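PDB 6GZF: glutathione S-transferase from Natrialba magadii ATCC 43099, which probably transfers or removes glutathione as a xi-class glutathione transferase, a group that includes glutathionyl-hydroquinone reductases. Local coordinates for residues Q263-F268 against P273-L278; D185-P190 against A219-V224. All coordinates share one frame; numbering follows the deposited sequence.

Contact 1: Q263-F268 against P273-L278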
loop_
_atom_site.group_PDB
_atom_site.type_symbol
_atom_site.label_atom_id
_atom_site.label_comp_id
_atom_site.label_asym_id
_atom_site.label_seq_id
_atom_site.Cartn_x
_atom_site.Cartn_y
_atom_site.Cartn_z
ATOM N N GLN A 263 -8.017 -6.859 0.501
ATOM C CA GLN A 263 -8.102 -7.565 1.773
ATOM C C GLN A 263 -6.776 -8.215 2.151
ATOM O O GLN A 263 -6.040 -8.697 1.288
ATOM C CB GLN A 263 -9.205 -8.627 1.715
ATOM C CG GLN A 263 -9.533 -9.259 3.058
ATOM C CD GLN A 263 -10.574 -10.356 2.953
ATOM O OE1 GLN A 263 -11.695 -10.123 2.505
ATOM N NE2 GLN A 263 -10.206 -11.561 3.372
ATOM N N TYR A 264 -6.470 -8.210 3.445
ATOM C CA TYR A 264 -5.343 -8.967 3.973
ATOM C C TYR A 264 -5.559 -10.454 3.722
ATOM O O TYR A 264 -6.695 -10.926 3.706
ATOM C CB TYR A 264 -5.170 -8.719 5.474
ATOM C CG TYR A 264 -4.302 -7.535 5.842
ATOM C CD1 TYR A 264 -3.124 -7.268 5.157
ATOM C CD2 TYR A 264 -4.656 -6.695 6.890
ATOM C CE1 TYR A 264 -2.327 -6.191 5.501
ATOM C CE2 TYR A 264 -3.867 -5.616 7.240
ATOM C CZ TYR A 264 -2.703 -5.367 6.543
ATOM O OH TYR A 264 -1.918 -4.293 6.893
ATOM N N ILE A 265 -4.472 -11.191 3.525
ATOM C CA ILE A 265 -4.558 -12.645 3.469
ATOM C C ILE A 265 -4.975 -13.160 4.842
ATOM O O ILE A 265 -5.727 -14.130 4.958
ATOM C CB ILE A 265 -3.222 -13.281 3.035
ATOM C CG1 ILE A 265 -2.968 -13.013 1.553
ATOM C CG2 ILE A 265 -3.226 -14.781 3.287
ATOM C CD1 ILE A 265 -4.002 -13.627 0.633
ATOM N N ARG A 266 -4.510 -12.475 5.884
ATOM C CA ARG A 266 -4.812 -12.865 7.257
ATOM C C ARG A 266 -6.278 -12.625 7.617
ATOM O O ARG A 266 -6.747 -13.083 8.659
ATOM C CB ARG A 266 -3.906 -12.116 8.238
ATOM C CG ARG A 266 -4.316 -10.676 8.504
ATOM C CD ARG A 266 -3.463 -10.062 9.603
ATOM N NE ARG A 266 -3.785 -8.656 9.834
ATOM C CZ ARG A 266 -3.128 -7.871 10.682
ATOM N NH1 ARG A 266 -2.113 -8.355 11.385
ATOM N NH2 ARG A 266 -3.487 -6.603 10.830
ATOM N N GLU A 267 -6.997 -11.910 6.758
ATOM C CA GLU A 267 -8.414 -11.651 6.984
ATOM C C GLU A 267 -9.291 -12.758 6.403
ATOM O O GLU A 267 -10.469 -12.866 6.743
ATOM C CB GLU A 267 -8.816 -10.299 6.394
ATOM C CG GLU A 267 -8.379 -9.106 7.226
ATOM C CD GLU A 267 -8.988 -7.803 6.742
ATOM O OE1 GLU A 267 -8.663 -7.375 5.614
ATOM O OE2 GLU A 267 -9.791 -7.209 7.491
ATOM N N PHE A 268 -8.714 -13.578 5.529
ATOM C CA PHE A 268 -9.431 -14.723 4.975
ATOM C C PHE A 268 -9.630 -15.802 6.035
ATOM O O PHE A 268 -8.725 -16.092 6.819
ATOM C CB PHE A 268 -8.689 -15.299 3.767
ATOM C CG PHE A 268 -8.875 -14.506 2.504
ATOM C CD1 PHE A 268 -9.966 -14.738 1.683
ATOM C CD2 PHE A 268 -7.958 -13.536 2.133
ATOM C CE1 PHE A 268 -10.143 -14.015 0.519
ATOM C CE2 PHE A 268 -8.131 -12.809 0.969
ATOM C CZ PHE A 268 -9.224 -13.049 0.162
ATOM N N PRO A 273 -5.143 -19.540 8.072
ATOM C CA PRO A 273 -4.680 -20.722 8.810
ATOM C C PRO A 273 -3.928 -21.691 7.900
ATOM O O PRO A 273 -3.046 -22.417 8.355
ATOM C CB PRO A 273 -5.978 -21.352 9.327
ATOM C CG PRO A 273 -6.988 -20.256 9.282
ATOM C CD PRO A 273 -6.612 -19.423 8.103
ATOM N N TYR A 274 -4.294 -21.693 6.622
ATOM C CA TYR A 274 -3.617 -22.497 5.613
ATOM C C TYR A 274 -2.160 -22.069 5.472
ATOM O O TYR A 274 -1.261 -22.906 5.406
ATOM C CB TYR A 274 -4.352 -22.375 4.274
ATOM C CG TYR A 274 -3.637 -22.964 3.080
ATOM C CD1 TYR A 274 -3.657 -24.331 2.836
ATOM C CD2 TYR A 274 -2.971 -22.146 2.174
ATOM C CE1 TYR A 274 -3.016 -24.869 1.736
ATOM C CE2 TYR A 274 -2.329 -22.675 1.073
ATOM C CZ TYR A 274 -2.354 -24.036 0.858
ATOM O OH TYR A 274 -1.713 -24.564 -0.238
ATOM N N LEU A 275 -1.939 -20.759 5.435
ATOM C CA LEU A 275 -0.595 -20.202 5.334
ATOM C C LEU A 275 0.219 -20.503 6.589
ATOM O O LEU A 275 1.417 -20.780 6.513
ATOM C CB LEU A 275 -0.661 -18.693 5.092
ATOM C CG LEU A 275 0.664 -17.929 5.047
ATOM C CD1 LEU A 275 1.560 -18.471 3.948
ATOM C CD2 LEU A 275 0.413 -16.443 4.851
ATOM N N ARG A 276 -0.436 -20.444 7.745
ATOM C CA ARG A 276 0.211 -20.792 9.003
ATOM C C ARG A 276 0.518 -22.285 9.052
ATOM O O ARG A 276 1.526 -22.701 9.620
ATOM C CB ARG A 276 -0.662 -20.388 10.195
ATOM C CG ARG A 276 -0.524 -18.927 10.594
ATOM C CD ARG A 276 -1.401 -18.581 11.789
ATOM N NE ARG A 276 -2.811 -18.460 11.426
ATOM C CZ ARG A 276 -3.801 -19.094 12.046
ATOM N NH1 ARG A 276 -3.542 -19.901 13.067
ATOM N NH2 ARG A 276 -5.053 -18.919 11.647
ATOM N N ASP A 277 -0.352 -23.085 8.446
ATOM C CA ASP A 277 -0.162 -24.530 8.407
ATOM C C ASP A 277 1.037 -24.900 7.536
ATOM O O ASP A 277 1.734 -25.876 7.811
ATOM C CB ASP A 277 -1.426 -25.221 7.894
ATOM C CG ASP A 277 -1.400 -26.722 8.109
ATOM O OD1 ASP A 277 -0.552 -27.199 8.893
ATOM O OD2 ASP A 277 -2.232 -27.425 7.497
ATOM N N LEU A 278 1.274 -24.112 6.492
ATOM C CA LEU A 278 2.399 -24.355 5.592
ATOM C C LEU A 278 3.708 -23.848 6.184
ATOM O O LEU A 278 4.734 -24.525 6.117
ATOM C CB LEU A 278 2.158 -23.695 4.235
ATOM C CG LEU A 278 0.944 -24.169 3.437
ATOM C CD1 LEU A 278 0.912 -23.496 2.076
ATOM C CD2 LEU A 278 0.957 -25.678 3.294
#
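Ile265 and Leu275 face each other across the bend between a loop and the helix that follows it, methyl to methyl: CG2 of Ile265 lies 4.3 Å from CD2 of Leu275. CB of the leucine already points at the loop; CG, placed by chi1 176°, runs past the isoleucine, and chi2 (59°) swings CD2 back to it. Both residues are branched and apolar, which suits a buried spot where Ile265 also rests on Phe250 and Leu218, and Leu275 on Phe244 and Leu247. Nearer the turn, the ring of Pro273 brings its CD to 4.1 Å from the backbone O of Phe268, a van der Waals contact. The ring of Phe268 leads away toward Leu218, and NE2 of Gln263 sits over the centre of one face, 3.2 Å above the ring plane. Glu267 folds back so that its OE1 accepts the N-H of Tyr264 through the anti lone pair, at 3.2 Å. Across the dimer, this OE1 also forms a salt bridge with Arg266 of the second subunit. The loop belongs to the all-helical C-terminal domain of a glutathione transferase, packing on its helices through Ile265 and Phe268 and lending Tyr264, Arg266 and Glu267 to the dimer interface.

Contact 2: D185-P190 against A219-V224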
loop_
_atom_site.group_PDB
_atom_site.type_symbol
_atom_site.label_atom_id
_atom_site.label_comp_id
_atom_site.label_asym_id
_atom_site.label_seq_id
_atom_site.Cartn_x
_atom_site.Cartn_y
_atom_site.Cartn_z
ATOM N N ASP A 185 -1.480 -24.634 -12.879
ATOM C CA ASP A 185 -1.768 -23.905 -14.107
ATOM C C ASP A 185 -2.804 -22.807 -13.881
ATOM O O ASP A 185 -2.706 -21.724 -14.457
ATOM C CB ASP A 185 -2.250 -24.866 -15.196
ATOM C CG ASP A 185 -2.067 -24.303 -16.593
ATOM O OD1 ASP A 185 -1.002 -24.551 -17.197
ATOM O OD2 ASP A 185 -2.986 -23.614 -17.085
ATOM N N ASN A 186 -3.793 -23.087 -13.037
ATOM C CA ASN A 186 -4.876 -22.142 -12.793
ATOM C C ASN A 186 -4.390 -20.911 -12.035
ATOM O O ASN A 186 -4.494 -19.793 -12.536
ATOM C CB ASN A 186 -6.016 -22.821 -12.024
ATOM C CG ASN A 186 -7.266 -21.950 -11.923
ATOM O OD1 ASN A 186 -7.232 -20.746 -12.187
ATOM N ND2 ASN A 186 -8.377 -22.562 -11.525
ATOM N N ILE A 187 -3.850 -21.119 -10.837
ATOM C CA ILE A 187 -3.429 -20.016 -9.973
ATOM C C ILE A 187 -2.276 -19.199 -10.555
ATOM O O ILE A 187 -1.908 -18.156 -10.012
ATOM C CB ILE A 187 -2.992 -20.527 -8.586
ATOM C CG1 ILE A 187 -1.621 -21.203 -8.676
ATOM C CG2 ILE A 187 -4.031 -21.472 -8.008
ATOM C CD1 ILE A 187 -0.793 -21.081 -7.411
ATOM N N TYR A 188 -1.710 -19.681 -11.656
ATOM C CA TYR A 188 -0.519 -19.082 -12.243
ATOM C C TYR A 188 -0.716 -17.630 -12.674
ATOM O O TYR A 188 0.087 -16.763 -12.333
ATOM C CB TYR A 188 -0.055 -19.913 -13.438
ATOM C CG TYR A 188 1.185 -19.371 -14.102
ATOM C CD1 TYR A 188 2.419 -19.447 -13.472
ATOM C CD2 TYR A 188 1.125 -18.784 -15.358
ATOM C CE1 TYR A 188 3.556 -18.954 -14.071
ATOM C CE2 TYR A 188 2.258 -18.289 -15.967
ATOM C CZ TYR A 188 3.472 -18.377 -15.318
ATOM O OH TYR A 188 4.610 -17.889 -15.911
ATOM N N GLU A 189 -1.781 -17.365 -13.423
ATOM C CA GLU A 189 -2.012 -16.024 -13.954
ATOM C C GLU A 189 -2.692 -15.065 -12.961
ATOM O O GLU A 189 -2.205 -13.952 -12.762
ATOM C CB GLU A 189 -2.829 -16.098 -15.250
ATOM C CG GLU A 189 -2.490 -15.006 -16.252
ATOM C CD GLU A 189 -3.531 -14.872 -17.347
ATOM O OE1 GLU A 189 -3.914 -15.904 -17.938
ATOM O OE2 GLU A 189 -3.964 -13.731 -17.617
ATOM N N PRO A 190 -3.812 -15.477 -12.332
ATOM C CA PRO A 190 -4.469 -14.491 -11.465
ATOM C C PRO A 190 -3.757 -14.244 -10.136
ATOM O O PRO A 190 -3.935 -13.175 -9.554
ATOM C CB PRO A 190 -5.847 -15.112 -11.220
ATOM C CG PRO A 190 -5.611 -16.569 -11.325
ATOM C CD PRO A 190 -4.592 -16.726 -12.413
ATOM N N ALA A 219 -10.607 -15.714 -3.341
ATOM C CA ALA A 219 -11.877 -16.024 -2.696
ATOM C C ALA A 219 -12.346 -17.429 -3.061
ATOM O O ALA A 219 -12.971 -18.113 -2.251
ATOM C CB ALA A 219 -12.930 -14.996 -3.076
ATOM N N HIS A 220 -12.042 -17.851 -4.284
ATOM C CA HIS A 220 -12.421 -19.180 -4.750
ATOM C C HIS A 220 -11.703 -20.264 -3.958
ATOM O O HIS A 220 -12.336 -21.165 -3.408
ATOM C CB HIS A 220 -12.116 -19.338 -6.242
ATOM C CG HIS A 220 -12.095 -20.761 -6.705
ATOM N ND1 HIS A 220 -13.157 -21.621 -6.520
ATOM C CD2 HIS A 220 -11.137 -21.478 -7.340
ATOM C CE1 HIS A 220 -12.855 -22.804 -7.025
ATOM N NE2 HIS A 220 -11.635 -22.744 -7.529
ATOM N N TRP A 221 -10.379 -20.166 -3.895
ATOM C CA TRP A 221 -9.574 -21.162 -3.198
ATOM C C TRP A 221 -9.771 -21.090 -1.688
ATOM O O TRP A 221 -9.447 -22.034 -0.970
ATOM C CB TRP A 221 -8.094 -20.995 -3.547
ATOM C CG TRP A 221 -7.783 -21.346 -4.971
ATOM C CD1 TRP A 221 -7.392 -20.492 -5.959
ATOM C CD2 TRP A 221 -7.854 -22.646 -5.567
ATOM N NE1 TRP A 221 -7.208 -21.180 -7.134
ATOM C CE2 TRP A 221 -7.486 -22.504 -6.921
ATOM C CE3 TRP A 221 -8.191 -23.917 -5.090
ATOM C CZ2 TRP A 221 -7.444 -23.584 -7.800
ATOM C CZ3 TRP A 221 -8.149 -24.988 -5.964
ATOM C CH2 TRP A 221 -7.779 -24.814 -7.304
ATOM N N ASP A 222 -10.303 -19.971 -1.209
ATOM C CA ASP A 222 -10.609 -19.831 0.208
ATOM C C ASP A 222 -11.802 -20.706 0.573
ATOM O O ASP A 222 -11.832 -21.316 1.642
ATOM C CB ASP A 222 -10.887 -18.371 0.566
ATOM C CG ASP A 222 -11.087 -18.164 2.056
ATOM O OD1 ASP A 222 -10.094 -18.267 2.809
ATOM O OD2 ASP A 222 -12.234 -17.900 2.473
ATOM N N ASP A 223 -12.783 -20.766 -0.323
ATOM C CA ASP A 223 -13.951 -21.614 -0.119
ATOM C C ASP A 223 -13.591 -23.084 -0.296
ATOM O O ASP A 223 -14.150 -23.956 0.369
ATOM C CB ASP A 223 -15.076 -21.229 -1.084
ATOM C CG ASP A 223 -15.618 -19.838 -0.824
ATOM O OD1 ASP A 223 -15.415 -19.317 0.294
ATOM O OD2 ASP A 223 -16.253 -19.267 -1.735
ATOM N N VAL A 224 -12.653 -23.350 -1.199
ATOM C CA VAL A 224 -12.205 -24.709 -1.468
ATOM C C VAL A 224 -11.452 -25.271 -0.264
ATOM O O VAL A 224 -11.610 -26.439 0.093
ATOM C CB VAL A 224 -11.301 -24.767 -2.721
ATOM C CG1 VAL A 224 -10.683 -26.149 -2.884
ATOM C CG2 VAL A 224 -12.092 -24.382 -3.962
#
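Ile187 and Trp221 mark the closest backbone approach of the two helical segments, with CA atoms 9.2 Å apart, a spacing that leaves room for an indole to lie between the helices. On the 185-190 side the helix widens into a pi-type turn at 188-190 and kinks at Pro190, whose nitrogen carries no hydrogen to give to the preceding turn. The other segment is the last part of helix 204-224.

Trp221 fills the gap. Its CG stands anti to the carbonyl carbon (chi1 -68°), which sends the indole toward Ile187 and Asn186. The side chains of Ile187 and Trp221 cross at about a right angle, and the isoleucine touches with its CG2 branch, 3.8 Å from CE2 of Trp221 and beside the pyrrole part of the indole; CG1 turns elsewhere. Farther along the ring, ND2 of Asn186 comes to 4.0 Å from CZ2 of Trp221, with the amide plane inclined 66° to the indole. An amide suits this outer position, for Asn186 is exposed. His220 covers one face of the indole, its CD2 3.8 Å above the plane and over the centre. Ile183, Ile191, Leu231 and Met243 also touch the tryptophan, and Ala242 of helix 238-247 meets Ile187. Replacing Trp221 by alanine would take away the whole indole and would probably leave the CG2 methyl of Ile187 and the amide of Asn186 facing a gap between the helices.

The contact joins two neighbouring helices of the all-helical C-terminal domain of a glutathione transferase. Chemically the junction is held by dispersion and the burial of apolar surface rather than by polar bonds between the segments. Such a contact depends on complementary shape, and a broad, flat indole supplies much of it here.

Both contacts lie in the helical C-terminal region, on the same side of the chain's centre, with their centres about 14 Å apart. They come in series: contact 2 closes, joining helices 177-192 and 204-224, before contact 1 opens in the loop leading to helix 271-279. They also touch directly, because Phe268 of contact 1 packs on the second segment of contact 2, its CB 3.4 Å from OD1 of Asp222 and its CE1 4.2 Å from CA of Ala219. Helix 238-247 borders both, through Met243 and Ala242 at one and Phe244 at the other. Phe268 and helix 238-247 thus connect the two contacts, and contact 1 lies beside the subunit interface, which contact 2 does not reach.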